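Local structure of excinuclease ABC, subunit A. (Deinococcus radiodurans, 2VF7) at residues V320-R325 with L356-D361; L390-L394 with A423-L427; A622-Y627 with E675-V679; E680-K684 with F700-E704. The protein binds DNA, ATP and zinc as a UvrA-family member of the ABC ATPase superfamily and probably takes part in recognising damaged DNA for excision repair. The protein carries 1 engineered substitution. One frame throughout, in Å; residues are numbered along the deposited sequence.

Interaction 1: residues V320-R325 with L356-D361; sequences VSELLR and LVKRLD
Leu-324 overlaps two leucines of the facing helix, its CD1 lying 3.9 Å from Leu-356 CB and 3.8 Å from Leu-360 CD1. The motif is an antiparallel helix pair: segment 320-325 of helix 317-328 and segment 356-361 of helix 345-365 are both helical throughout, with axes 9.6 Å apart and N-to-C directions at 148° (signed crossing angle -148°). Closest backbone register is Ser-321 with Val-357, CA to CA 5.8 Å. Leu-324 and Leu-360 both take mt rotamers, and Val-320 (t) adds CG1 at 4.3 Å from Leu-360 CD1. This leucine core continues onto helix 116-127, where Leu-356 meets Leu-116 and Leu-123. Val-357 (p) points at the partner helix, its CG2 3.9 Å from Arg-325 CB. At the partly exposed border Arg-325 NH2 and Asp-361 OD1 stand 4.0 Å apart, too far for a salt bridge. ADP lies about 12 Å from the side chain of Val-320, so the pair stands back from the nucleotide and does not line its site. Ser-321 OG, buried with no polar partner, rests 3.5 Å from Val-357 CG2.

Interaction 2: residues L390-L394 with A423-L427; sequences LATQL and ALENL
Two helix ends of the N-terminal ABC ATPase half meet here through interleaved leucines: segment 390-394, at the C-terminal end of helix 382-393, and segment 423-427, helical throughout within helix 417-428. Closest backbone approach is at Leu-394 and Leu-427, CA to CA 6.0 Å. Leu-427 is the central bump. Its side chain enters the hollow between Leu-390 and Leu-394, with CD1 3.5 Å from Leu-390 CD1 and CD2 3.7 Å from Leu-394 CD2; the floor of that hollow is Gln-393, whose CB is 4.1 Å from Leu-427 CD2. In return Leu-394, extended at chi2 179°, lies along one face of the other helix, between Ala-423 and Asn-426: its CD1 sits 3.7 Å from Ala-423 CB and its CD2 3.7 Å from Asn-426 CB. Leu-390 (tp) reaches across to Leu-424, CD2 to CD2 3.9 Å. Beneath, Leu-390 also rests on Leu-405 and Leu-427 on Tyr-403 of strand 402-406, so the contact joins two helices to one strand of the parallel part of the sheet. The amide end of Gln-393 turns away and hydrogen-bonds through OE1 to the Tyr-403 hydroxyl. The tip of Leu-394 rests on the backbone of the other helix, CD2 3.5 Å from Leu-427 N.

Interaction 3: residues A622-Y627 with E675-V679; sequences AKKRGY and ETLEV
Near the second Cys4 zinc site, within the C-terminal ABC region, a helix end and the loop that follows it pack against a second loop. Segment 622-627 starts on helix 620-624; segment 675-679 has helical phi/psi at 675-678 without regular helical bonding, then turns extended at Val-679 (-90/125). The nearest CA pair is Ala-622 with Val-679, 6.6 Å. Ala-622 starts the apolar side, its CB 4.1 Å from Val-679 CG1. The helix runs on through Lys-624. At Arg-625 the backbone leaves helical angles (-80/159), and its side chain, chi1 m, heads for the other loop: NH2 forms a salt bridge to Glu-678 OE2 at 3.1 Å, although the hydrogen bond within it is weak. An inverse gamma turn pivots on Gly-626, with a weak bond from Tyr-627 N to Arg-625 O at 2.9 Å, and this turn brings Tyr-627 onto the same side as Arg-625. The tyrosine, chi1 m, presents its ring edge to Val-679, CE2 to CG2 3.7 Å, and its OH also accepts a weak hydrogen bond from Arg-625 NE at 3.3 Å. Tyr-627 and Thr-676 both touch Phe-632, and the side chain of Glu-675 lies about 11 Å from that of zinc ligand Cys-641. Glu-675, extended at chi1 and chi2 (tt), carries its carboxylate to the tyrosine: Tyr-627 OH donates to Glu-675 OE2 at 2.8 Å.

Interaction 4: residues E680-K684 with F700-E704; sequences EYRGK and FFADE
Phe-700, the last residue of helix 694-700, has its ring (chi1 t) sandwiched between two basic side chains of the facing type I' beta turn, Tyr-681 to Lys-684. On one face the Arg-682 guanidinium stacks flat, planes at 9° and CZ 4.1 Å from the ring centroid, a cation-pi contact; on the opposite face Lys-684 CE makes a CH-pi contact, 4.0 Å from the centroid. Phe-700 O accepts from the same arginine, NH2 at 2.6 Å and NH1 at 3.0 Å. The nearest CA pair is Arg-682 with Phe-700, 9.2 Å, so side chains bridge the gap. Phe-701 leaves helical angles and meets Tyr-681, CE2 to CE2 4.1 Å; both rings also touch Leu-615 of helix 609-617. A type I beta turn from Phe-701 to Glu-704, closed by Glu-704 N to Phe-701 O at 3.0 Å, carries the chain over Ala-702 and Asp-703. Glu-704, at the N-cap position of helix 705-716, gives OE1 to a salt bridge with Arg-682 NH2 (3.0 Å), while OE2 takes a weak bond from Tyr-681 OH (3.0 Å). Arg-682 thus answers a carbonyl, a carboxylate and an aromatic face together, tying the turn to the helix-helix junction by charge as well as by apolar contact.

In the fold
Interactions 1 and 2 lie in the N-terminal part of the chain, 18 Å apart between centres and with nearest atoms about 6 Å apart; helix 345-365 of interaction 1 is followed in sequence by helix 382-393 of interaction 2, and its Val-362 touches Ala-391 and Leu-394. Interaction 1 is the nearer to nucleotide, with Leu-360 about 11 Å, side chain to side chain, from the ADP-binding Tyr-370, whereas interaction 2 is remote from the known sites. Interactions 3 and 4 adjoin at Val-679 and Glu-680, their centres 17 Å apart, with interaction 3 closer to zinc. Centres of interactions 1 and 3 are 69 Å apart, on opposite sides of the chain's centre.

Interaction 1: residues V320-R325 with L356-D361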
loop_
_atom_site.group_PDB
_atom_site.type_symbol
_atom_site.label_atom_id
_atom_site.label_comp_id
_atom_site.label_asym_id
_atom_site.label_seq_id
_atom_site.Cartn_x
_atom_site.Cartn_y
_atom_site.Cartn_z
ATOM N N VAL A 320 -16.640 -4.168 -32.127
ATOM C CA VAL A 320 -17.297 -4.802 -30.982
ATOM C C VAL A 320 -18.603 -4.067 -30.646
ATOM O O VAL A 320 -19.613 -4.697 -30.343
ATOM C CB VAL A 320 -16.375 -4.862 -29.734
ATOM C CG1 VAL A 320 -17.117 -5.410 -28.534
ATOM C CG2 VAL A 320 -15.142 -5.720 -30.006
ATOM N N SER A 321 -18.568 -2.737 -30.719
ATOM C CA SER A 321 -19.733 -1.899 -30.432
ATOM C C SER A 321 -20.917 -2.250 -31.319
ATOM O O SER A 321 -22.006 -2.552 -30.816
ATOM C CB SER A 321 -19.384 -0.414 -30.593
ATOM O OG SER A 321 -20.331 0.420 -29.945
ATOM N N GLU A 322 -20.693 -2.225 -32.634
ATOM C CA GLU A 322 -21.768 -2.414 -33.617
ATOM C C GLU A 322 -22.183 -3.886 -33.770
ATOM O O GLU A 322 -23.183 -4.186 -34.428
ATOM C CB GLU A 322 -21.400 -1.776 -34.967
ATOM C CG GLU A 322 -20.132 -2.346 -35.608
ATOM C CD GLU A 322 -19.487 -1.398 -36.612
ATOM O OE1 GLU A 322 -19.251 -0.219 -36.261
ATOM O OE2 GLU A 322 -19.199 -1.842 -37.752
ATOM N N LEU A 323 -21.407 -4.792 -33.169
ATOM C CA LEU A 323 -21.818 -6.189 -33.006
ATOM C C LEU A 323 -22.746 -6.317 -31.801
ATOM O O LEU A 323 -23.690 -7.110 -31.820
ATOM C CB LEU A 323 -20.605 -7.101 -32.808
ATOM C CG LEU A 323 -19.818 -7.640 -34.006
ATOM C CD1 LEU A 323 -18.404 -8.043 -33.577
ATOM C CD2 LEU A 323 -20.533 -8.822 -34.659
ATOM N N LEU A 324 -22.477 -5.523 -30.764
ATOM C CA LEU A 324 -23.200 -5.610 -29.495
ATOM C C LEU A 324 -24.590 -4.967 -29.463
ATOM O O LEU A 324 -25.470 -5.466 -28.763
ATOM C CB LEU A 324 -22.350 -5.067 -28.339
ATOM C CG LEU A 324 -21.252 -5.973 -27.764
ATOM C CD1 LEU A 324 -20.482 -5.240 -26.684
ATOM C CD2 LEU A 324 -21.799 -7.283 -27.213
ATOM N N ARG A 325 -24.786 -3.873 -30.201
ATOM C CA ARG A 325 -25.994 -3.038 -30.024
ATOM C C ARG A 325 -27.350 -3.578 -30.533
ATOM O O ARG A 325 -28.385 -3.208 -29.979
ATOM C CB ARG A 325 -25.765 -1.572 -30.449
ATOM C CG ARG A 325 -25.823 -1.279 -31.942
ATOM C CD ARG A 325 -26.211 0.177 -32.189
ATOM N NE ARG A 325 -25.243 1.114 -31.617
ATOM C CZ ARG A 325 -24.264 1.703 -32.300
ATOM N NH1 ARG A 325 -24.110 1.463 -33.601
ATOM N NH2 ARG A 325 -23.433 2.537 -31.682
ATOM N N LEU A 356 -22.596 -2.541 -21.782
ATOM C CA LEU A 356 -21.319 -2.562 -22.478
ATOM C C LEU A 356 -21.233 -1.521 -23.587
ATOM O O LEU A 356 -20.195 -0.903 -23.786
ATOM C CB LEU A 356 -21.046 -3.953 -23.057
ATOM C CG LEU A 356 -20.060 -4.848 -22.307
ATOM C CD1 LEU A 356 -20.196 -6.286 -22.773
ATOM C CD2 LEU A 356 -18.636 -4.349 -22.484
ATOM N N VAL A 357 -22.323 -1.328 -24.308
ATOM C CA VAL A 357 -22.331 -0.417 -25.445
ATOM C C VAL A 357 -22.420 1.052 -24.996
ATOM O O VAL A 357 -22.030 1.957 -25.737
ATOM C CB VAL A 357 -23.452 -0.800 -26.458
ATOM C CG1 VAL A 357 -24.770 -0.180 -26.066
ATOM C CG2 VAL A 357 -23.073 -0.395 -27.874
ATOM N N LYS A 358 -22.925 1.279 -23.784
ATOM C CA LYS A 358 -22.977 2.621 -23.206
ATOM C C LYS A 358 -21.560 3.069 -22.862
ATOM O O LYS A 358 -21.151 4.183 -23.199
ATOM C CB LYS A 358 -23.863 2.640 -21.956
ATOM C CG LYS A 358 -24.063 4.024 -21.315
ATOM C CD LYS A 358 -24.211 3.923 -19.786
ATOM C CE LYS A 358 -22.897 3.464 -19.114
ATOM N NZ LYS A 358 -23.059 3.122 -17.668
ATOM N N ARG A 359 -20.824 2.189 -22.191
ATOM C CA ARG A 359 -19.395 2.382 -21.938
ATOM C C ARG A 359 -18.613 2.589 -23.227
ATOM O O ARG A 359 -17.814 3.513 -23.319
ATOM C CB ARG A 359 -18.815 1.199 -21.167
ATOM C CG ARG A 359 -19.000 1.306 -19.682
ATOM C CD ARG A 359 -19.075 -0.055 -19.027
ATOM N NE ARG A 359 -20.136 -0.068 -18.024
ATOM C CZ ARG A 359 -19.958 0.107 -16.715
ATOM N NH1 ARG A 359 -18.741 0.290 -16.215
ATOM N NH2 ARG A 359 -21.011 0.088 -15.902
ATOM N N LEU A 360 -18.860 1.741 -24.223
ATOM C CA LEU A 360 -18.141 1.801 -25.494
ATOM C C LEU A 360 -18.319 3.123 -26.241
ATOM O O LEU A 360 -17.398 3.572 -26.914
ATOM C CB LEU A 360 -18.521 0.617 -26.394
ATOM C CG LEU A 360 -17.771 -0.694 -26.159
ATOM C CD1 LEU A 360 -18.619 -1.894 -26.523
ATOM C CD2 LEU A 360 -16.472 -0.699 -26.941
ATOM N N ASP A 361 -19.486 3.744 -26.102
ATOM C CA ASP A 361 -19.780 5.029 -26.764
ATOM C C ASP A 361 -18.860 6.154 -26.291
ATOM O O ASP A 361 -18.444 6.995 -27.086
ATOM C CB ASP A 361 -21.262 5.429 -26.599
ATOM C CG ASP A 361 -22.128 5.035 -27.810
ATOM O OD1 ASP A 361 -21.593 4.782 -28.917
ATOM O OD2 ASP A 361 -23.370 4.991 -27.664
#

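Interaction 2: residues L390-L394 with A423-L427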
loop_
_atom_site.group_PDB
_atom_site.type_symbol
_atom_site.label_atom_id
_atom_site.label_comp_id
_atom_site.label_asym_id
_atom_site.label_seq_id
_atom_site.Cartn_x
_atom_site.Cartn_y
_atom_site.Cartn_z
ATOM N N LEU A 390 -8.992 8.868 -19.269
ATOM C CA LEU A 390 -10.027 9.871 -19.249
ATOM C C LEU A 390 -11.410 9.227 -19.469
ATOM O O LEU A 390 -12.349 9.467 -18.702
ATOM C CB LEU A 390 -9.727 10.901 -20.335
ATOM C CG LEU A 390 -10.468 12.229 -20.244
ATOM C CD1 LEU A 390 -10.142 12.890 -18.932
ATOM C CD2 LEU A 390 -10.154 13.172 -21.404
ATOM N N ALA A 391 -11.515 8.397 -20.507
ATOM C CA ALA A 391 -12.754 7.728 -20.862
ATOM C C ALA A 391 -13.243 6.865 -19.710
ATOM O O ALA A 391 -14.436 6.877 -19.385
ATOM C CB ALA A 391 -12.569 6.908 -22.104
ATOM N N THR A 392 -12.317 6.156 -19.063
ATOM C CA THR A 392 -12.655 5.226 -17.967
ATOM C C THR A 392 -13.208 5.950 -16.738
ATOM O O THR A 392 -14.052 5.416 -16.008
ATOM C CB THR A 392 -11.429 4.369 -17.577
ATOM O OG1 THR A 392 -10.956 3.679 -18.740
ATOM C CG2 THR A 392 -11.790 3.352 -16.527
ATOM N N GLN A 393 -12.718 7.167 -16.527
ATOM C CA GLN A 393 -13.145 8.014 -15.426
ATOM C C GLN A 393 -14.577 8.497 -15.655
ATOM O O GLN A 393 -15.313 8.756 -14.700
ATOM C CB GLN A 393 -12.230 9.241 -15.301
ATOM C CG GLN A 393 -10.807 8.983 -14.833
ATOM C CD GLN A 393 -10.641 7.802 -13.873
ATOM O OE1 GLN A 393 -10.979 7.869 -12.680
ATOM N NE2 GLN A 393 -10.086 6.715 -14.396
ATOM N N LEU A 394 -14.947 8.636 -16.928
ATOM C CA LEU A 394 -16.236 9.206 -17.303
ATOM C C LEU A 394 -17.397 8.263 -17.010
ATOM O O LEU A 394 -18.568 8.670 -17.079
ATOM C CB LEU A 394 -16.239 9.669 -18.761
ATOM C CG LEU A 394 -15.844 11.130 -19.015
ATOM C CD1 LEU A 394 -15.870 11.436 -20.493
ATOM C CD2 LEU A 394 -16.792 12.080 -18.282
ATOM N N ALA A 423 -15.406 15.870 -23.367
ATOM C CA ALA A 423 -15.180 14.850 -22.340
ATOM C C ALA A 423 -14.654 15.446 -21.049
ATOM O O ALA A 423 -14.864 14.881 -19.991
ATOM C CB ALA A 423 -14.230 13.805 -22.840
ATOM N N LEU A 424 -13.950 16.571 -21.146
ATOM C CA LEU A 424 -13.457 17.305 -19.978
ATOM C C LEU A 424 -14.588 18.050 -19.261
ATOM O O LEU A 424 -14.606 18.114 -18.041
ATOM C CB LEU A 424 -12.342 18.282 -20.378
ATOM C CG LEU A 424 -11.013 17.744 -20.932
ATOM C CD1 LEU A 424 -10.083 18.892 -21.362
ATOM C CD2 LEU A 424 -10.306 16.831 -19.951
ATOM N N GLU A 425 -15.532 18.601 -20.021
ATOM C CA GLU A 425 -16.706 19.268 -19.450
ATOM C C GLU A 425 -17.618 18.262 -18.776
ATOM O O GLU A 425 -18.147 18.540 -17.697
ATOM C CB GLU A 425 -17.464 20.077 -20.502
ATOM C CG GLU A 425 -18.907 20.521 -20.109
ATOM C CD GLU A 425 -18.969 21.776 -19.222
ATOM O OE1 GLU A 425 -17.906 22.346 -18.879
ATOM O OE2 GLU A 425 -20.094 22.196 -18.862
ATOM N N ASN A 426 -17.778 17.084 -19.382
ATOM C CA ASN A 426 -18.597 16.030 -18.772
ATOM C C ASN A 426 -17.997 15.540 -17.471
ATOM O O ASN A 426 -18.723 15.274 -16.517
ATOM C CB ASN A 426 -18.798 14.842 -19.709
ATOM C CG ASN A 426 -19.821 15.110 -20.802
ATOM O OD1 ASN A 426 -20.822 15.814 -20.608
ATOM N ND2 ASN A 426 -19.578 14.524 -21.962
ATOM N N LEU A 427 -16.673 15.428 -17.443
ATOM C CA LEU A 427 -15.934 15.073 -16.239
ATOM C C LEU A 427 -16.110 16.118 -15.158
ATOM O O LEU A 427 -16.312 15.781 -14.001
ATOM C CB LEU A 427 -14.438 14.909 -16.542
ATOM C CG LEU A 427 -13.820 13.509 -16.498
ATOM C CD1 LEU A 427 -12.317 13.618 -16.254
ATOM C CD2 LEU A 427 -14.480 12.649 -15.398
#

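Interaction 3: residues A622-Y627 with E675-V679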
loop_
_atom_site.group_PDB
_atom_site.type_symbol
_atom_site.label_atom_id
_atom_site.label_comp_id
_atom_site.label_asym_id
_atom_site.label_seq_id
_atom_site.Cartn_x
_atom_site.Cartn_y
_atom_site.Cartn_z
ATOM N N ALA A 622 45.371 16.073 -8.320
ATOM C CA ALA A 622 45.123 14.775 -8.940
ATOM C C ALA A 622 46.441 14.124 -9.332
ATOM O O ALA A 622 46.590 12.907 -9.253
ATOM C CB ALA A 622 44.216 14.919 -10.150
ATOM N N LYS A 623 47.403 14.947 -9.739
ATOM C CA LYS A 623 48.723 14.452 -10.115
ATOM C C LYS A 623 49.515 13.910 -8.917
ATOM O O LYS A 623 50.175 12.881 -9.040
ATOM C CB LYS A 623 49.489 15.539 -10.862
ATOM C CG LYS A 623 49.936 15.133 -12.269
ATOM C CD LYS A 623 48.810 14.453 -13.047
ATOM C CE LYS A 623 48.953 14.661 -14.555
ATOM N NZ LYS A 623 50.214 14.092 -15.135
ATOM N N LYS A 624 49.417 14.594 -7.771
ATOM C CA LYS A 624 50.021 14.157 -6.501
ATOM C C LYS A 624 49.580 12.759 -6.078
ATOM O O LYS A 624 50.411 11.916 -5.711
ATOM C CB LYS A 624 49.652 15.115 -5.366
ATOM C CG LYS A 624 50.685 16.146 -4.997
ATOM C CD LYS A 624 50.278 16.857 -3.706
ATOM C CE LYS A 624 51.217 16.515 -2.541
ATOM N NZ LYS A 624 50.882 15.235 -1.829
ATOM N N ARG A 625 48.266 12.548 -6.057
ATOM C CA ARG A 625 47.704 11.232 -5.839
ATOM C C ARG A 625 47.778 10.515 -7.170
ATOM O O ARG A 625 47.871 11.145 -8.216
ATOM C CB ARG A 625 46.254 11.336 -5.408
ATOM C CG ARG A 625 45.996 11.994 -4.058
ATOM C CD ARG A 625 45.431 13.386 -4.251
ATOM N NE ARG A 625 44.174 13.643 -3.531
ATOM C CZ ARG A 625 44.085 14.073 -2.273
ATOM N NH1 ARG A 625 45.184 14.269 -1.543
ATOM N NH2 ARG A 625 42.900 14.312 -1.741
ATOM N N GLY A 626 47.729 9.197 -7.163
ATOM C CA GLY A 626 47.833 8.496 -8.430
ATOM C C GLY A 626 46.473 8.370 -9.082
ATOM O O GLY A 626 45.987 7.243 -9.237
ATOM N N TYR A 627 45.852 9.510 -9.427
ATOM C CA TYR A 627 44.500 9.534 -10.044
ATOM C C TYR A 627 44.622 9.648 -11.557
ATOM O O TYR A 627 45.459 10.420 -12.072
ATOM C CB TYR A 627 43.640 10.736 -9.606
ATOM C CG TYR A 627 43.206 10.858 -8.155
ATOM C CD1 TYR A 627 43.375 9.827 -7.241
ATOM C CD2 TYR A 627 42.585 12.031 -7.716
ATOM C CE1 TYR A 627 42.958 9.975 -5.913
ATOM C CE2 TYR A 627 42.171 12.190 -6.403
ATOM C CZ TYR A 627 42.346 11.161 -5.507
ATOM O OH TYR A 627 41.923 11.323 -4.199
ATOM N N GLU A 675 36.798 12.377 -0.920
ATOM C CA GLU A 675 38.190 12.558 -1.300
ATOM C C GLU A 675 38.314 12.982 -2.765
ATOM O O GLU A 675 39.212 13.736 -3.125
ATOM C CB GLU A 675 38.951 11.266 -1.032
ATOM C CG GLU A 675 40.356 11.247 -1.548
ATOM C CD GLU A 675 41.030 9.941 -1.273
ATOM O OE1 GLU A 675 40.516 9.192 -0.407
ATOM O OE2 GLU A 675 42.078 9.669 -1.908
ATOM N N THR A 676 37.383 12.515 -3.595
ATOM C CA THR A 676 37.329 12.905 -5.006
ATOM C C THR A 676 36.898 14.374 -5.172
ATOM O O THR A 676 37.293 15.028 -6.130
ATOM C CB THR A 676 36.397 11.958 -5.793
ATOM O OG1 THR A 676 36.739 10.598 -5.495
ATOM C CG2 THR A 676 36.513 12.182 -7.264
ATOM N N LEU A 677 36.130 14.898 -4.213
ATOM C CA LEU A 677 35.531 16.234 -4.344
ATOM C C LEU A 677 36.447 17.331 -3.806
ATOM O O LEU A 677 36.155 18.531 -3.939
ATOM C CB LEU A 677 34.155 16.300 -3.647
ATOM C CG LEU A 677 33.039 15.330 -4.056
ATOM C CD1 LEU A 677 32.043 15.177 -2.911
ATOM C CD2 LEU A 677 32.337 15.796 -5.304
ATOM N N GLU A 678 37.549 16.902 -3.198
ATOM C CA GLU A 678 38.631 17.794 -2.763
ATOM C C GLU A 678 39.464 18.345 -3.923
ATOM O O GLU A 678 40.206 19.321 -3.740
ATOM C CB GLU A 678 39.561 17.066 -1.774
ATOM C CG GLU A 678 38.924 16.733 -0.430
ATOM C CD GLU A 678 39.926 16.183 0.566
ATOM O OE1 GLU A 678 39.541 15.961 1.747
ATOM O OE2 GLU A 678 41.101 15.978 0.177
ATOM N N VAL A 679 39.356 17.709 -5.093
ATOM C CA VAL A 679 40.091 18.106 -6.304
ATOM C C VAL A 679 39.279 19.116 -7.113
ATOM O O VAL A 679 38.125 18.852 -7.479
ATOM C CB VAL A 679 40.454 16.876 -7.208
ATOM C CG1 VAL A 679 41.302 17.301 -8.415
ATOM C CG2 VAL A 679 41.162 15.772 -6.392
#

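Interaction 4: residues E680-K684 with F700-E704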
loop_
_atom_site.group_PDB
_atom_site.type_symbol
_atom_site.label_atom_id
_atom_site.label_comp_id
_atom_site.label_asym_id
_atom_site.label_seq_id
_atom_site.Cartn_x
_atom_site.Cartn_y
_atom_site.Cartn_z
ATOM N N GLU A 680 39.887 20.270 -7.399
ATOM C CA GLU A 680 39.206 21.317 -8.160
ATOM C C GLU A 680 39.926 21.752 -9.440
ATOM O O GLU A 680 41.119 22.098 -9.427
ATOM C CB GLU A 680 38.957 22.539 -7.286
ATOM C CG GLU A 680 38.092 22.307 -6.068
ATOM C CD GLU A 680 38.128 23.503 -5.122
ATOM O OE1 GLU A 680 39.044 24.330 -5.241
ATOM O OE2 GLU A 680 37.237 23.626 -4.264
ATOM N N TYR A 681 39.182 21.731 -10.537
ATOM C CA TYR A 681 39.579 22.350 -11.808
ATOM C C TYR A 681 38.940 23.732 -11.878
ATOM O O TYR A 681 37.703 23.854 -11.941
ATOM C CB TYR A 681 39.118 21.491 -12.996
ATOM C CG TYR A 681 39.190 22.178 -14.352
ATOM C CD1 TYR A 681 40.418 22.435 -14.978
ATOM C CD2 TYR A 681 38.029 22.556 -15.019
ATOM C CE1 TYR A 681 40.481 23.065 -16.227
ATOM C CE2 TYR A 681 38.088 23.173 -16.254
ATOM C CZ TYR A 681 39.308 23.422 -16.848
ATOM O OH TYR A 681 39.323 24.033 -18.073
ATOM N N ARG A 682 39.790 24.755 -11.848
ATOM C CA ARG A 682 39.389 26.161 -11.887
ATOM C C ARG A 682 38.348 26.531 -10.841
ATOM O O ARG A 682 37.329 27.156 -11.164
ATOM C CB ARG A 682 38.916 26.567 -13.291
ATOM C CG ARG A 682 40.026 26.906 -14.278
ATOM C CD ARG A 682 39.427 27.715 -15.415
ATOM N NE ARG A 682 38.798 26.867 -16.423
ATOM C CZ ARG A 682 37.759 27.226 -17.177
ATOM N NH1 ARG A 682 37.186 28.415 -17.029
ATOM N NH2 ARG A 682 37.278 26.378 -18.083
ATOM N N GLY A 683 38.612 26.140 -9.592
ATOM C CA GLY A 683 37.747 26.462 -8.449
ATOM C C GLY A 683 36.392 25.763 -8.395
ATOM O O GLY A 683 35.518 26.179 -7.627
ATOM N N LYS A 684 36.222 24.710 -9.207
ATOM C CA LYS A 684 35.029 23.856 -9.195
ATOM C C LYS A 684 35.375 22.378 -8.961
ATOM O O LYS A 684 36.273 21.854 -9.613
ATOM C CB LYS A 684 34.314 23.962 -10.544
ATOM C CG LYS A 684 33.683 25.315 -10.825
ATOM C CD LYS A 684 32.442 25.186 -11.708
ATOM C CE LYS A 684 31.860 26.574 -12.034
ATOM N NZ LYS A 684 31.816 27.460 -10.830
ATOM N N PHE A 700 31.598 28.669 -18.618
ATOM C CA PHE A 700 32.760 28.107 -17.943
ATOM C C PHE A 700 33.738 27.377 -18.890
ATOM O O PHE A 700 34.957 27.412 -18.686
ATOM C CB PHE A 700 32.275 27.205 -16.795
ATOM C CG PHE A 700 33.368 26.711 -15.889
ATOM C CD1 PHE A 700 33.770 25.366 -15.928
ATOM C CD2 PHE A 700 33.993 27.574 -14.992
ATOM C CE1 PHE A 700 34.791 24.898 -15.099
ATOM C CE2 PHE A 700 34.993 27.108 -14.160
ATOM C CZ PHE A 700 35.402 25.770 -14.215
ATOM N N PHE A 701 33.196 26.749 -19.930
ATOM C CA PHE A 701 33.973 25.946 -20.879
ATOM C C PHE A 701 34.159 26.599 -22.235
ATOM O O PHE A 701 34.482 25.905 -23.201
ATOM C CB PHE A 701 33.295 24.608 -21.122
ATOM C CG PHE A 701 33.371 23.674 -19.961
ATOM C CD1 PHE A 701 32.212 23.284 -19.298
ATOM C CD2 PHE A 701 34.599 23.189 -19.525
ATOM C CE1 PHE A 701 32.281 22.399 -18.212
ATOM C CE2 PHE A 701 34.685 22.324 -18.450
ATOM C CZ PHE A 701 33.521 21.922 -17.796
ATOM N N ALA A 702 33.941 27.913 -22.303
ATOM C CA ALA A 702 34.087 28.703 -23.522
ATOM C C ALA A 702 35.334 28.385 -24.353
ATOM O O ALA A 702 35.282 28.396 -25.579
ATOM C CB ALA A 702 34.072 30.176 -23.175
ATOM N N ASP A 703 36.452 28.114 -23.684
ATOM C CA ASP A 703 37.724 27.903 -24.366
ATOM C C ASP A 703 38.167 26.436 -24.460
ATOM O O ASP A 703 39.296 26.151 -24.878
ATOM C CB ASP A 703 38.813 28.773 -23.725
ATOM C CG ASP A 703 38.733 30.228 -24.173
ATOM O OD1 ASP A 703 38.901 31.134 -23.318
ATOM O OD2 ASP A 703 38.505 30.469 -25.388
ATOM N N GLU A 704 37.278 25.517 -24.079
ATOM C CA GLU A 704 37.491 24.074 -24.272
ATOM C C GLU A 704 36.586 23.665 -25.406
ATOM O O GLU A 704 35.387 23.471 -25.220
ATOM C CB GLU A 704 37.143 23.260 -23.030
ATOM C CG GLU A 704 36.891 24.078 -21.789
ATOM C CD GLU A 704 38.140 24.679 -21.232
ATOM O OE1 GLU A 704 38.147 25.889 -20.946
ATOM O OE2 GLU A 704 39.125 23.944 -21.093
#